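Long-range contacts in 1-acyl-sn-glycerol-3-phosphate acyltransferase (PDB 5KYM), which probably transfers an acyl chain to 1-acyl-sn-glycerol 3-phosphate (lysophosphatidic acid) to make phosphatidic acid, working at the membrane as an HX4D-type acyltransferase: residues V19-Y24 against E50-R55; G25-F30 against R42-K47. One frame throughout, in Å; residues are numbered along the deposited sequence.

Contact 1 of 2, residues V19-Y24 against E50-R55; sequences VYIVFY and EKFGKR. With HGX (1-heptadecanoyl-2-tridecanoyl-3-glycerol-phosphonyl choline), chain D; DD9 (nonane), chain F.
Tyr20 meets Phe52 and Arg55, and Ile21 meets Phe52, across the amino-terminal two-helix motif of this acyltransferase, where helices 2-34 and 38-59 run antiparallel. The local axes are 11.9 Å apart, a spacing wide enough for long side chains and a nonane molecule to fill the interface.

Tyr20 can be followed outward. Its first torsion sets CG anti to the backbone N (chi1 -173°), and CB points toward the opposite helix. Along one side of the ring, CD1 lies 3.7 Å from Phe52 CD1, and CE1 touches both that same atom and C1 of the nonane. Along the other side, CD2 packs on C14 of the phospholipid of chain D, and CE2 approaches Arg55 NH1. At the tip, Arg55 NH1 gives OH a weak hydrogen bond of 2.9 Å, bent to 121° at the hydrogen. A tyrosine suits this place because its flanks are greasy while its end is polar. Its ring lies nearly parallel to that of Phe52 but slid so far past it that the two barely overlap.

Phe52 is flanked by hydrocarbon. Ile21 reaches its far rim, CD1 lying 3.6 Å from Phe52 CZ, and C5 of the nonane lies over one face. Tyr24 packs CD2 against nonane C1 and over one face of the Tyr20 ring, while its OH bonds to Glu48, which also pairs with Lys51.

Arg55 suits a lipid-headgroup site, probably near the membrane surface: its extended aliphatic stem ends in a charge that meets the phosphate. The guanidinium stands almost perpendicular to the Tyr20 ring (86°), with C3 of the chain D lipid over its centre, and NE donates a 3.0 Å hydrogen bond to the lipid phosphate oxygen O4.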
loop_
_atom_site.group_PDB
_atom_site.type_symbol
_atom_site.label_atom_id
_atom_site.label_comp_id
_atom_site.label_asym_id
_atom_site.label_seq_id
_atom_site.Cartn_x
_atom_site.Cartn_y
_atom_site.Cartn_z
ATOM N N VAL A 19 8.339 2.702 18.436
ATOM C CA VAL A 19 9.696 3.179 18.590
ATOM C C VAL A 19 10.399 3.323 17.241
ATOM O O VAL A 19 11.170 4.249 17.044
ATOM C CB VAL A 19 10.531 2.275 19.514
ATOM C CG1 VAL A 19 11.966 2.743 19.530
ATOM C CG2 VAL A 19 9.996 2.319 20.927
ATOM N N TYR A 20 10.143 2.408 16.317
ATOM C CA TYR A 20 10.845 2.433 15.050
ATOM C C TYR A 20 10.348 3.636 14.231
ATOM O O TYR A 20 11.183 4.486 13.779
ATOM C CB TYR A 20 10.701 1.106 14.328
ATOM C CG TYR A 20 11.522 0.945 13.054
ATOM C CD1 TYR A 20 11.081 1.481 11.861
ATOM C CD2 TYR A 20 12.669 0.191 13.020
ATOM C CE1 TYR A 20 11.796 1.322 10.690
ATOM C CE2 TYR A 20 13.381 0.010 11.838
ATOM C CZ TYR A 20 12.961 0.590 10.658
ATOM O OH TYR A 20 13.610 0.505 9.405
ATOM N N ILE A 21 9.018 3.767 14.080
ATOM C CA ILE A 21 8.477 4.871 13.266
ATOM C C ILE A 21 8.808 6.234 13.867
ATOM O O ILE A 21 9.176 7.114 13.150
ATOM C CB ILE A 21 6.984 4.766 12.977
ATOM C CG1 ILE A 21 6.697 3.545 12.118
ATOM C CG2 ILE A 21 6.518 5.944 12.136
ATOM C CD1 ILE A 21 5.194 3.222 12.003
ATOM N N VAL A 22 8.734 6.393 15.171
ATOM C CA VAL A 22 8.865 7.716 15.791
ATOM C C VAL A 22 10.337 8.095 15.966
ATOM O O VAL A 22 10.781 9.078 15.403
ATOM C CB VAL A 22 8.023 7.780 17.102
ATOM C CG1 VAL A 22 8.470 8.884 18.018
ATOM C CG2 VAL A 22 6.519 7.879 16.768
ATOM N N PHE A 23 11.097 7.302 16.697
ATOM C CA PHE A 23 12.471 7.686 17.026
ATOM C C PHE A 23 13.454 7.396 15.900
ATOM O O PHE A 23 14.200 8.266 15.497
ATOM C CB PHE A 23 12.939 7.061 18.357
ATOM C CG PHE A 23 12.081 7.455 19.532
ATOM C CD1 PHE A 23 10.919 6.750 19.825
ATOM C CD2 PHE A 23 12.428 8.513 20.330
ATOM C CE1 PHE A 23 10.088 7.118 20.870
ATOM C CE2 PHE A 23 11.616 8.890 21.394
ATOM C CZ PHE A 23 10.438 8.193 21.662
ATOM N N TYR A 24 13.467 6.189 15.365
ATOM C CA TYR A 24 14.353 5.922 14.224
ATOM C C TYR A 24 13.866 6.746 13.025
ATOM O O TYR A 24 14.648 7.344 12.332
ATOM C CB TYR A 24 14.449 4.404 13.915
ATOM C CG TYR A 24 15.333 4.142 12.715
ATOM C CD1 TYR A 24 16.673 4.543 12.692
ATOM C CD2 TYR A 24 14.825 3.553 11.571
ATOM C CE1 TYR A 24 17.448 4.348 11.568
ATOM C CE2 TYR A 24 15.621 3.342 10.470
ATOM C CZ TYR A 24 16.907 3.752 10.467
ATOM O OH TYR A 24 17.643 3.559 9.318
ATOM N N GLU A 50 10.843 1.735 2.448
ATOM C CA GLU A 50 10.758 0.425 1.854
ATOM C C GLU A 50 11.244 -0.625 2.917
ATOM O O GLU A 50 10.583 -1.633 3.162
ATOM C CB GLU A 50 11.547 0.427 0.555
ATOM C CG GLU A 50 11.832 -0.959 -0.022
ATOM C CD GLU A 50 12.617 -0.946 -1.311
ATOM O OE1 GLU A 50 13.506 -0.108 -1.445
ATOM O OE2 GLU A 50 12.374 -1.787 -2.204
ATOM N N LYS A 51 12.362 -0.340 3.587
ATOM C CA LYS A 51 12.887 -1.260 4.582
ATOM C C LYS A 51 11.883 -1.440 5.696
ATOM O O LYS A 51 11.741 -2.502 6.220
ATOM C CB LYS A 51 14.218 -0.788 5.129
ATOM C CG LYS A 51 15.287 -0.750 4.038
ATOM C CD LYS A 51 16.436 0.237 4.313
ATOM C CE LYS A 51 17.460 -0.365 5.236
ATOM N NZ LYS A 51 18.010 0.569 6.216
ATOM N N PHE A 52 11.166 -0.395 6.061
ATOM C CA PHE A 52 10.118 -0.501 7.077
ATOM C C PHE A 52 9.013 -1.450 6.620
ATOM O O PHE A 52 8.607 -2.374 7.352
ATOM C CB PHE A 52 9.568 0.870 7.458
ATOM C CG PHE A 52 8.311 0.801 8.243
ATOM C CD1 PHE A 52 8.340 0.457 9.598
ATOM C CD2 PHE A 52 7.064 1.053 7.646
ATOM C CE1 PHE A 52 7.126 0.357 10.299
ATOM C CE2 PHE A 52 5.885 0.972 8.372
ATOM C CZ PHE A 52 5.915 0.628 9.685
ATOM N N GLY A 53 8.543 -1.227 5.405
ATOM C CA GLY A 53 7.517 -2.109 4.832
ATOM C C GLY A 53 7.867 -3.579 5.064
ATOM O O GLY A 53 7.089 -4.351 5.612
ATOM N N LYS A 54 9.083 -3.917 4.713
ATOM C CA LYS A 54 9.565 -5.262 4.786
ATOM C C LYS A 54 9.723 -5.706 6.191
ATOM O O LYS A 54 9.192 -6.753 6.561
ATOM C CB LYS A 54 10.913 -5.386 4.061
ATOM C CG LYS A 54 10.771 -5.315 2.554
ATOM C CD LYS A 54 11.783 -6.123 1.850
ATOM C CE LYS A 54 11.827 -5.825 0.421
ATOM N NZ LYS A 54 12.240 -4.390 0.265
ATOM N N ARG A 55 10.467 -4.937 6.967
ATOM C CA ARG A 55 10.766 -5.273 8.349
ATOM C C ARG A 55 9.484 -5.515 9.128
ATOM O O ARG A 55 9.436 -6.391 9.987
ATOM C CB ARG A 55 11.595 -4.165 8.995
ATOM C CG ARG A 55 13.032 -4.164 8.527
ATOM C CD ARG A 55 13.964 -3.185 9.203
ATOM N NE ARG A 55 15.323 -3.183 8.593
ATOM C CZ ARG A 55 16.243 -2.232 8.797
ATOM N NH1 ARG A 55 16.002 -1.189 9.585
ATOM N NH2 ARG A 55 17.428 -2.303 8.203
HETATM O O11 HGX D . 14.690 -5.230 12.457
HETATM C C11 HGX D . 15.231 -4.259 13.005
HETATM C C12 HGX D . 14.430 -3.285 13.844
HETATM C C13 HGX D . 15.202 -2.705 15.028
HETATM C C14 HGX D . 14.323 -1.764 15.864
HETATM C C15 HGX D . 14.686 -1.790 17.351
HETATM C C16 HGX D . 13.782 -0.968 18.291
HETATM C C17 HGX D . 13.844 -1.505 19.728
HETATM C C18 HGX D . 13.341 -0.551 20.810
HETATM O O3 HGX D . 16.661 -4.011 12.861
HETATM C C3 HGX D . 17.394 -4.156 11.633
HETATM C C2 HGX D . 18.631 -5.076 11.789
HETATM C C1 HGX D . 18.704 -6.232 10.744
HETATM O O3P HGX D . 17.452 -6.691 10.177
HETATM O O2 HGX D . 18.724 -5.571 13.154
HETATM C C31 HGX D . 19.638 -4.834 14.045
HETATM O O31 HGX D . 20.815 -5.148 13.963
HETATM C C32 HGX D . 19.213 -3.711 15.004
HETATM C C33 HGX D . 18.901 -4.127 16.449
HETATM C C34 HGX D . 18.739 -2.920 17.397
HETATM C C35 HGX D . 17.988 -3.275 18.695
HETATM C C36 HGX D . 18.518 -2.610 19.977
HETATM C C37 HGX D . 17.686 -2.853 21.260
HETATM C C38 HGX D . 18.443 -2.449 22.559
HETATM C C39 HGX D . 17.595 -2.303 23.854
HETATM C C40 HGX D . 18.400 -2.051 25.146
HETATM O O1 HGX D . 18.396 -7.786 8.084
HETATM P P1 HGX D . 17.201 -7.013 8.592
HETATM O O4 HGX D . 16.860 -5.720 7.892
HETATM O O5 HGX D . 15.854 -7.941 8.515
HETATM C C4 HGX D . 15.742 -9.214 7.852
HETATM C C5 HGX D . 15.467 -9.045 6.359
HETATM C C1 DD9 F . 12.456 4.632 9.051
HETATM C C2 DD9 F . 11.215 5.369 8.575
HETATM C C3 DD9 F . 10.039 4.416 8.613
HETATM C C4 DD9 F . 8.771 5.155 8.213
HETATM C C5 DD9 F . 7.661 4.152 7.886
HETATM C C6 DD9 F . 6.484 4.916 7.294
HETATM C C7 DD9 F . 5.134 4.199 7.319
HETATM C C8 DD9 F . 4.125 5.095 6.569
HETATM C C9 DD9 F . 2.676 4.792 6.975
#

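Contact 2 of 2, residues G25-F30 against R42-K47; sequences GGFVLF and RKYVLK. With HGX (1-heptadecanoyl-2-tridecanoyl-3-glycerol-phosphonyl choline), chain C; DD9 (nonane), chain F.
Helical segments 25-30 and 42-47 run antiparallel, their local axes inclined at 167° and 10.0 Å apart, with Val28 and Val45 bringing the CA atoms nearest, at 6.6 Å. Tyr44 points toward the other helix and its ring crosses Val28 at a slant: CE2 lies 3.6 Å from Val28 CG1, OH, also in a weak hydrogen bond with Arg31 NE, is equally near CG2, and the carbonyl O of Val28 sits at the ring edge, 3.3 Å from CE2. A branched, compact valine suits this spot, since both methyls meet the tyrosine and CG2 also faces C1 of the nonane. Leu29 bends a methyl back to the interface, CD2 reaching Val45 CG1 at 4.1 Å.

Phe27 touches Tyr44 OH only lightly with CE2 and spends most of its ring on lipid. Its CZ lies 3.4 Å from C13 of the chain C phospholipid, and C35 of the second acyl chain rests over one face near the rim. An alanine here would probably strip both acyl chains of their aromatic partner and open a gap beside the helix.

In the fold, helix 114-120 closes this side: Tyr117 touches Val28 and Leu29 and bonds through OH to Gly25 O, while Tyr120 packs on Leu29 and Val45.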
loop_
_atom_site.group_PDB
_atom_site.type_symbol
_atom_site.label_atom_id
_atom_site.label_comp_id
_atom_site.label_asym_id
_atom_site.label_seq_id
_atom_site.Cartn_x
_atom_site.Cartn_y
_atom_site.Cartn_z
ATOM N N GLY A 25 12.559 6.826 12.820
ATOM C CA GLY A 25 12.050 7.592 11.667
ATOM C C GLY A 25 12.253 9.091 11.793
ATOM O O GLY A 25 12.376 9.798 10.778
ATOM N N GLY A 26 12.287 9.585 13.029
ATOM C CA GLY A 26 12.619 10.962 13.261
ATOM C C GLY A 26 14.055 11.165 12.841
ATOM O O GLY A 26 14.401 12.056 12.059
ATOM N N PHE A 27 14.888 10.272 13.309
ATOM C CA PHE A 27 16.283 10.302 13.012
ATOM C C PHE A 27 16.508 10.273 11.528
ATOM O O PHE A 27 17.424 10.930 11.037
ATOM C CB PHE A 27 16.981 9.149 13.757
ATOM C CG PHE A 27 18.396 9.018 13.433
ATOM C CD1 PHE A 27 19.308 9.882 13.960
ATOM C CD2 PHE A 27 18.824 8.049 12.522
ATOM C CE1 PHE A 27 20.635 9.778 13.591
ATOM C CE2 PHE A 27 20.147 7.940 12.157
ATOM C CZ PHE A 27 21.046 8.791 12.684
ATOM N N VAL A 28 15.694 9.536 10.792
ATOM C CA VAL A 28 15.947 9.366 9.351
ATOM C C VAL A 28 15.722 10.692 8.629
ATOM O O VAL A 28 16.588 11.138 7.845
ATOM C CB VAL A 28 15.109 8.222 8.746
ATOM C CG1 VAL A 28 15.036 8.297 7.227
ATOM C CG2 VAL A 28 15.689 6.887 9.175
ATOM N N LEU A 29 14.577 11.322 8.899
ATOM C CA LEU A 29 14.267 12.601 8.276
ATOM C C LEU A 29 15.292 13.620 8.750
ATOM O O LEU A 29 15.769 14.438 7.926
ATOM C CB LEU A 29 12.888 13.072 8.693
ATOM C CG LEU A 29 11.748 12.173 8.255
ATOM C CD1 LEU A 29 10.518 12.638 8.940
ATOM C CD2 LEU A 29 11.542 12.193 6.733
ATOM N N PHE A 30 15.638 13.575 10.054
ATOM C CA PHE A 30 16.623 14.493 10.558
ATOM C C PHE A 30 17.945 14.356 9.811
ATOM O O PHE A 30 18.493 15.361 9.384
ATOM C CB PHE A 30 16.855 14.381 12.045
ATOM C CG PHE A 30 18.020 15.201 12.522
ATOM C CD1 PHE A 30 17.862 16.554 12.762
ATOM C CD2 PHE A 30 19.279 14.644 12.720
ATOM C CE1 PHE A 30 18.916 17.345 13.238
ATOM C CE2 PHE A 30 20.352 15.432 13.171
ATOM C CZ PHE A 30 20.165 16.790 13.414
ATOM N N ARG A 42 16.615 11.997 -1.022
ATOM C CA ARG A 42 15.327 11.409 -1.354
ATOM C C ARG A 42 15.466 9.898 -1.403
ATOM O O ARG A 42 14.586 9.193 -0.887
ATOM C CB ARG A 42 14.785 11.951 -2.670
ATOM C CG ARG A 42 13.325 11.704 -2.817
ATOM C CD ARG A 42 12.664 11.983 -4.186
ATOM N NE ARG A 42 11.258 11.540 -4.182
ATOM C CZ ARG A 42 10.330 11.925 -3.263
ATOM N NH1 ARG A 42 10.615 12.756 -2.219
ATOM N NH2 ARG A 42 9.100 11.433 -3.325
ATOM N N LYS A 43 16.558 9.412 -2.005
ATOM C CA LYS A 43 16.775 7.985 -2.177
ATOM C C LYS A 43 16.858 7.342 -0.785
ATOM O O LYS A 43 16.273 6.291 -0.554
ATOM C CB LYS A 43 18.042 7.671 -2.965
ATOM C CG LYS A 43 17.923 7.371 -4.433
ATOM C CD LYS A 43 19.289 7.381 -5.160
ATOM C CE LYS A 43 20.294 6.292 -4.713
ATOM N NZ LYS A 43 20.076 4.971 -5.401
ATOM N N TYR A 44 17.579 7.986 0.128
ATOM C CA TYR A 44 17.795 7.478 1.476
ATOM C C TYR A 44 16.485 7.342 2.196
ATOM O O TYR A 44 16.199 6.275 2.697
ATOM C CB TYR A 44 18.740 8.407 2.254
ATOM C CG TYR A 44 18.770 8.211 3.729
ATOM C CD1 TYR A 44 19.311 7.090 4.270
ATOM C CD2 TYR A 44 18.291 9.184 4.589
ATOM C CE1 TYR A 44 19.385 6.912 5.639
ATOM C CE2 TYR A 44 18.346 9.017 5.974
ATOM C CZ TYR A 44 18.876 7.855 6.492
ATOM O OH TYR A 44 18.951 7.628 7.844
ATOM N N VAL A 45 15.676 8.398 2.224
ATOM C CA VAL A 45 14.419 8.348 2.964
ATOM C C VAL A 45 13.515 7.284 2.360
ATOM O O VAL A 45 12.898 6.481 3.100
ATOM C CB VAL A 45 13.625 9.671 2.948
ATOM C CG1 VAL A 45 12.306 9.516 3.745
ATOM C CG2 VAL A 45 14.444 10.797 3.528
ATOM N N LEU A 46 13.434 7.300 1.026
ATOM C CA LEU A 46 12.609 6.324 0.331
ATOM C C LEU A 46 13.021 4.890 0.618
ATOM O O LEU A 46 12.178 4.025 0.756
ATOM C CB LEU A 46 12.541 6.591 -1.191
ATOM C CG LEU A 46 11.589 7.732 -1.589
ATOM C CD1 LEU A 46 11.529 7.848 -3.071
ATOM C CD2 LEU A 46 10.152 7.611 -1.034
ATOM N N LYS A 47 14.311 4.641 0.720
ATOM C CA LYS A 47 14.813 3.294 0.898
ATOM C C LYS A 47 14.466 2.866 2.291
ATOM O O LYS A 47 14.028 1.750 2.477
ATOM C CB LYS A 47 16.321 3.251 0.633
ATOM C CG LYS A 47 16.945 1.884 0.501
ATOM C CD LYS A 47 16.418 1.140 -0.731
ATOM C CE LYS A 47 16.331 -0.353 -0.471
ATOM N NZ LYS A 47 17.657 -0.895 0.032
HETATM O O11 HGX C . 26.605 7.151 11.659
HETATM C C11 HGX C . 25.508 7.422 12.121
HETATM C C12 HGX C . 25.428 7.924 13.561
HETATM C C13 HGX C . 24.019 8.089 14.133
HETATM C C14 HGX C . 23.956 8.067 15.663
HETATM C C15 HGX C . 22.961 9.117 16.181
HETATM C C16 HGX C . 22.705 9.127 17.701
HETATM C C17 HGX C . 21.544 10.039 18.129
HETATM C C18 HGX C . 21.387 11.300 17.267
HETATM O O3 HGX C . 24.340 7.241 11.260
HETATM C C3 HGX C . 24.391 6.568 9.988
HETATM C C2 HGX C . 24.250 5.050 10.133
HETATM C C1 HGX C . 24.631 4.345 8.815
HETATM O O3P HGX C . 23.653 4.588 7.788
HETATM O O2 HGX C . 22.895 4.785 10.524
HETATM C C31 HGX C . 22.648 3.578 11.316
HETATM O O31 HGX C . 23.384 2.601 11.162
HETATM C C32 HGX C . 21.463 3.520 12.278
HETATM C C33 HGX C . 21.687 4.339 13.551
HETATM C C34 HGX C . 20.579 4.118 14.591
HETATM C C35 HGX C . 20.217 5.427 15.315
HETATM C C36 HGX C . 18.960 5.400 16.214
HETATM C C37 HGX C . 18.939 6.625 17.149
HETATM C C38 HGX C . 17.565 7.106 17.646
HETATM C C39 HGX C . 17.602 8.604 18.017
HETATM C C40 HGX C . 16.369 9.150 18.756
HETATM O O1 HGX C . 25.338 4.118 5.978
HETATM P P1 HGX C . 23.847 4.221 6.213
HETATM O O4 HGX C . 23.008 5.172 5.376
HETATM O O5 HGX C . 23.196 2.744 6.006
HETATM C C4 HGX C . 23.380 1.953 4.820
HETATM C C5 HGX C . 23.483 0.472 5.178
HETATM C C1 DD9 F . 12.456 4.632 9.051
HETATM C C2 DD9 F . 11.215 5.369 8.575
HETATM C C3 DD9 F . 10.039 4.416 8.613
HETATM C C4 DD9 F . 8.771 5.155 8.213
HETATM C C5 DD9 F . 7.661 4.152 7.886
HETATM C C6 DD9 F . 6.484 4.916 7.294
HETATM C C7 DD9 F . 5.134 4.199 7.319
HETATM C C8 DD9 F . 4.125 5.095 6.569
HETATM C C9 DD9 F . 2.676 4.792 6.975
#

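Contact 1 and contact 2 are successive levels of one antiparallel helix pair, their centres about 10 Å apart, with contact 2 nested inside the loop that contact 1 closes and nearer the turn between the helices. A probable backbone hydrogen bond, Tyr20 O to Gly25 N at 2.9 Å, carries helix 2-34 from one to the other. The local axes lie closer at 25-30/42-47, where Val28 and Val45 lie level with each other beside Tyr44. The nonane joins them: C1 touches Tyr24 of contact 1 and Val28 of contact 2. With phospholipids also bound at both levels, the pair is consistent with a membrane-embedded platform that positions the active site.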